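Local coordinates for protein family 88 glycosyl hydrolase (Bacteroides thetaiotaomicron, PDB 5NOA) that probably cleaves rhamnose-capped arabinogalactan chains, as a lyase related in sequence to family 88 glycosyl hydrolases, at residues F224-D229 with A293-G298; Y273-R276 with D280-H283. All coordinates share one frame; numbering follows the deposited sequence. Where two conformers were deposited one is given.

In the fold
Contact 1 sits in the interior, its centre about 8 Å from the centre of the chain, where helix 226-242 starts beside helix 289-304. Contact 2 lies about 20 Å from that centre, in the loop between helices 250-266 and 289-304; along the chain it is nested inside the loop closed by contact 1. Their centres are about 12 Å apart, yet they touch directly. A226 N probably donates a hydrogen bond to R276 O (3.0 Å), joining the helix start to the loop. Two residues before R276, the W274 ring meets F295, with W274 CD2 3.5 Å from F295 CD2 and the planes at about 55°. The loop thus lies against both helices of contact 1.

Contact 1 of 2, residues F224-D229 with A293-G298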
# COMPACT_ATOMS: atom_id res chain seq x y z
N PHE A 224 3.95 14.11 9.80
CA PHE A 224 3.21 13.06 9.09
C PHE A 224 4.21 12.26 8.27
O PHE A 224 4.90 12.81 7.42
CB PHE A 224 2.14 13.66 8.19
CG PHE A 224 1.08 14.39 8.94
CD1 PHE A 224 0.14 13.70 9.67
CD2 PHE A 224 0.99 15.79 8.92
CE1 PHE A 224 -0.88 14.34 10.36
CE2 PHE A 224 -0.04 16.43 9.61
CZ PHE A 224 -0.95 15.72 10.33
N TRP A 225 4.27 10.96 8.49
CA TRP A 225 5.25 10.12 7.80
C TRP A 225 4.71 9.82 6.41
O TRP A 225 3.61 9.28 6.23
CB TRP A 225 5.38 8.83 8.56
CG TRP A 225 6.40 7.88 8.07
CD1 TRP A 225 7.56 8.15 7.43
CD2 TRP A 225 6.39 6.47 8.26
NE1 TRP A 225 8.26 7.01 7.17
CE2 TRP A 225 7.59 5.97 7.73
CE3 TRP A 225 5.50 5.60 8.84
CZ2 TRP A 225 7.90 4.61 7.69
CZ3 TRP A 225 5.81 4.24 8.82
CH2 TRP A 225 7.01 3.78 8.27
N ALA A 226 5.53 10.10 5.40
CA ALA A 226 5.12 9.93 4.02
C ALA A 226 4.75 8.50 3.71
O ALA A 226 3.69 8.27 3.12
CB ALA A 226 6.23 10.38 3.07
N ARG A 227 5.57 7.52 4.06
CA ARG A 227 5.17 6.15 3.73
C ARG A 227 3.86 5.80 4.42
O ARG A 227 3.03 5.15 3.81
CB ARG A 227 6.26 5.11 4.02
CG ARG A 227 5.76 3.73 3.62
CD ARG A 227 6.83 2.66 3.43
NE ARG A 227 7.55 2.27 4.64
CZ ARG A 227 8.86 2.42 4.85
NH1 ARG A 227 9.63 3.05 3.97
NH2 ARG A 227 9.40 1.96 5.98
N GLY A 228 3.66 6.26 5.65
CA GLY A 228 2.41 6.02 6.38
C GLY A 228 1.17 6.47 5.59
O GLY A 228 0.20 5.73 5.40
N ASP A 229 1.22 7.73 5.16
CA ASP A 229 0.12 8.24 4.37
C ASP A 229 0.02 7.59 3.00
O ASP A 229 -1.10 7.48 2.46
CB ASP A 229 0.15 9.75 4.29
CG ASP A 229 -0.37 10.35 5.54
OD1 ASP A 229 0.39 10.33 6.57
OD2 ASP A 229 -1.55 10.77 5.56
N ALA A 293 5.85 6.77 -4.33
CA ALA A 293 5.28 5.76 -5.24
C ALA A 293 3.84 5.42 -4.88
O ALA A 293 2.98 5.33 -5.73
CB ALA A 293 6.15 4.51 -5.27
N PHE A 294 3.56 5.22 -3.60
CA PHE A 294 2.19 4.95 -3.18
C PHE A 294 1.29 6.12 -3.54
O PHE A 294 0.14 5.91 -3.92
CB PHE A 294 2.09 4.65 -1.68
CG PHE A 294 2.54 3.26 -1.27
CD1 PHE A 294 1.99 2.13 -1.85
CD2 PHE A 294 3.49 3.10 -0.30
CE1 PHE A 294 2.39 0.85 -1.49
CE2 PHE A 294 3.89 1.82 0.10
CZ PHE A 294 3.34 0.70 -0.52
N PHE A 295 1.76 7.36 -3.36
CA PHE A 295 0.95 8.51 -3.73
C PHE A 295 0.71 8.57 -5.23
O PHE A 295 -0.37 8.97 -5.67
CB PHE A 295 1.60 9.82 -3.26
CG PHE A 295 1.72 9.96 -1.76
CD1 PHE A 295 0.70 9.62 -0.89
CD2 PHE A 295 2.85 10.55 -1.23
CE1 PHE A 295 0.82 9.81 0.48
CE2 PHE A 295 2.98 10.73 0.14
CZ PHE A 295 1.97 10.36 1.00
N THR A 296 1.72 8.23 -6.02
CA THR A 296 1.61 8.28 -7.46
C THR A 296 0.60 7.24 -7.92
O THR A 296 -0.19 7.52 -8.82
CB THR A 296 2.96 8.06 -8.10
OG1 THR A 296 3.88 9.02 -7.59
CG2 THR A 296 2.98 8.19 -9.59
N TYR A 297 0.58 6.07 -7.29
CA TYR A 297 -0.49 5.10 -7.51
C TYR A 297 -1.84 5.63 -7.12
O TYR A 297 -2.80 5.62 -7.89
CB TYR A 297 -0.25 3.79 -6.73
CG TYR A 297 -1.42 2.84 -6.80
CD1 TYR A 297 -1.79 2.25 -7.99
CD2 TYR A 297 -2.18 2.57 -5.67
CE1 TYR A 297 -2.86 1.39 -8.05
CE2 TYR A 297 -3.28 1.71 -5.74
CZ TYR A 297 -3.62 1.13 -6.95
OH TYR A 297 -4.69 0.26 -7.05
N GLY A 298 -1.97 6.08 -5.86
CA GLY A 298 -3.31 6.42 -5.35
C GLY A 298 -3.91 7.61 -6.08
O GLY A 298 -5.10 7.62 -6.38
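The first turn of helix 226-242 meets helix 289-304 in the interior of the helical (alpha/alpha)6 barrel of family 88, with F295 reaching across to A226 and D229. W225 occupies the N-cap position, and its carbonyl accepts the bond from D229 N that closes the opening turn. F295 does most of the touching. With CG anti to its carbonyl carbon (chi1 -64°), its ring is carried over to the start of the other helix although its CB does not point there. The far end of the ring fits against main chain: F295 CZ is 3.4 Å from A226 O, and F295 CE1 is 3.5 Å from D229 C. Both approaches are oblique to the ring. D229 adds its CB, which lies in the ring plane at the edge, 3.8 Å from F295 CZ. The carboxylate itself leads away, and OD2 takes a hydrogen bond from Y204 N. A226 CB makes a looser apolar contact, 4.4 Å from F295 CE2. M278 and L233 also pack on F295. Cut back to an alanine, F295 would lose its ring, which would probably open a gap beside the first turn and leave A226 O and D229 CB without their aromatic neighbour. A second, thinner touch comes from F294, whose CB points toward the neighbouring helix; in one of two modelled conformers, R227 CG lies near the plane of its ring, at the edge, 4.4 Å from F294 CE2. The R227 head group goes elsewhere, to Q339 O and S290 OG through NH1. The interface is therefore made of ring carbons against aliphatic carbons and backbone, while the polar ends of D229 and R227 are turned to partners on other parts of the fold, so these two segments meet by shape and not by charge.

Contact 2 of 2, residues Y273-R276 with D280-H283; sequences YWTR and DAQH
T275 and A281 face each other across a bend of the loop between helices 250-266 and 289-304, their CA atoms 5.6 Å apart. T275 contributes the larger share, its CB pointing toward 280-283 and its two branches both laid against the same alanine. T275 CG2 touches the methyl group, 3.9 Å from A281 CB, while T275 OG1 sits 3.7 Å from A281 CA. The rotation that sets OG1 between the backbone N and the carbonyl carbon (chi1 50°) also leaves both OG1 and CG2 on the side facing A281. The hydroxyl is held inside the bend by a hydrogen bond to S277 O, so its closeness to A281 is van der Waals packing beside an atom already engaged. T275 CG2 also meets Y273: it lies in the ring plane at the edge, 3.8 Å from Y273 CE1, and that ring in turn packs edge-to-face with Y323. D280 gives less surface, and its CB points away from 273-276, but it shapes the turn that carries A281. H283 N bonds back to D280 O (3.2 Å), and D280 OD1 receives weak, bent bonds from Q282 N and H283 N, at N-H...acceptor angles of 125° and 133°. The other carboxylate oxygen, OD2, is gripped by S217 OG and N219 ND2, which fixes the aspartate to the nearby loop; H283 ND1 takes a bond from V218 N in the same place. The single bond back to D280 O and the helical angles of A281 and Q282 make 280-283 a type I beta turn, with an Asx turn, weakly bonded, at its first residue. The contact as a whole is a compact interhelical loop folded back on itself, one threonine packed against the corner of a turn.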
# COMPACT_ATOMS: atom_id res chain seq x y z
N TYR A 273 8.91 14.59 -5.35
CA TYR A 273 8.80 13.61 -4.27
C TYR A 273 8.14 14.22 -3.04
O TYR A 273 7.96 15.44 -2.96
CB TYR A 273 10.17 12.99 -3.96
CG TYR A 273 11.26 13.94 -3.59
CD1 TYR A 273 11.32 14.53 -2.34
CD2 TYR A 273 12.24 14.28 -4.50
CE1 TYR A 273 12.35 15.40 -2.00
CE2 TYR A 273 13.25 15.15 -4.17
CZ TYR A 273 13.30 15.71 -2.90
OH TYR A 273 14.30 16.57 -2.53
N TRP A 274 7.85 13.35 -2.08
CA TRP A 274 7.46 13.72 -0.75
C TRP A 274 8.57 13.32 0.21
O TRP A 274 9.11 12.23 0.11
CB TRP A 274 6.17 13.04 -0.34
CG TRP A 274 4.95 13.64 -0.98
CD1 TRP A 274 4.06 14.46 -0.38
CD2 TRP A 274 4.45 13.41 -2.31
NE1 TRP A 274 3.03 14.77 -1.24
CE2 TRP A 274 3.25 14.12 -2.42
CE3 TRP A 274 4.88 12.66 -3.39
CZ2 TRP A 274 2.50 14.11 -3.57
CZ3 TRP A 274 4.13 12.65 -4.53
CH2 TRP A 274 2.95 13.34 -4.60
N THR A 275 8.89 14.21 1.12
CA THR A 275 9.90 13.95 2.13
C THR A 275 9.34 13.08 3.24
O THR A 275 8.11 13.04 3.48
CB THR A 275 10.48 15.26 2.68
OG1 THR A 275 9.43 16.14 3.06
CG2 THR A 275 11.33 15.96 1.66
N ARG A 276 10.25 12.40 3.92
CA ARG A 276 9.89 11.48 4.98
C ARG A 276 8.94 12.09 6.01
O ARG A 276 8.00 11.41 6.44
CB ARG A 276 11.16 10.90 5.62
CG ARG A 276 11.87 9.88 4.75
CD ARG A 276 13.25 9.56 5.22
NE ARG A 276 14.15 10.64 4.86
CZ ARG A 276 15.41 10.75 5.30
NH1 ARG A 276 15.91 9.84 6.13
NH2 ARG A 276 16.16 11.74 4.89
N ASP A 280 7.68 18.89 6.53
CA ASP A 280 8.92 19.50 7.00
C ASP A 280 10.09 18.87 6.29
O ASP A 280 10.66 17.89 6.78
CB ASP A 280 9.06 19.34 8.51
CG ASP A 280 10.28 20.10 9.09
OD1 ASP A 280 11.11 20.59 8.31
OD2 ASP A 280 10.43 20.16 10.34
N ALA A 281 10.43 19.43 5.13
CA ALA A 281 11.53 18.88 4.34
C ALA A 281 12.87 18.86 5.08
O ALA A 281 13.64 17.94 4.90
CB ALA A 281 11.70 19.62 3.02
N GLN A 282 13.11 19.80 5.98
CA GLN A 282 14.42 19.86 6.66
C GLN A 282 14.55 18.85 7.78
O GLN A 282 15.66 18.51 8.18
CB GLN A 282 14.69 21.27 7.23
CG GLN A 282 14.53 22.42 6.25
CD GLN A 282 15.28 22.20 4.97
OE1 GLN A 282 14.71 22.25 3.87
NE2 GLN A 282 16.58 21.95 5.09
N HIS A 283 13.45 18.33 8.27
CA HIS A 283 13.50 17.35 9.35
C HIS A 283 14.27 16.09 8.93
O HIS A 283 15.02 15.51 9.69
CB HIS A 283 12.05 17.08 9.78
CG HIS A 283 11.87 15.98 10.75
ND1 HIS A 283 11.78 16.20 12.10
CD2 HIS A 283 11.78 14.64 10.57
CE1 HIS A 283 11.58 15.06 12.71
NE2 HIS A 283 11.56 14.10 11.81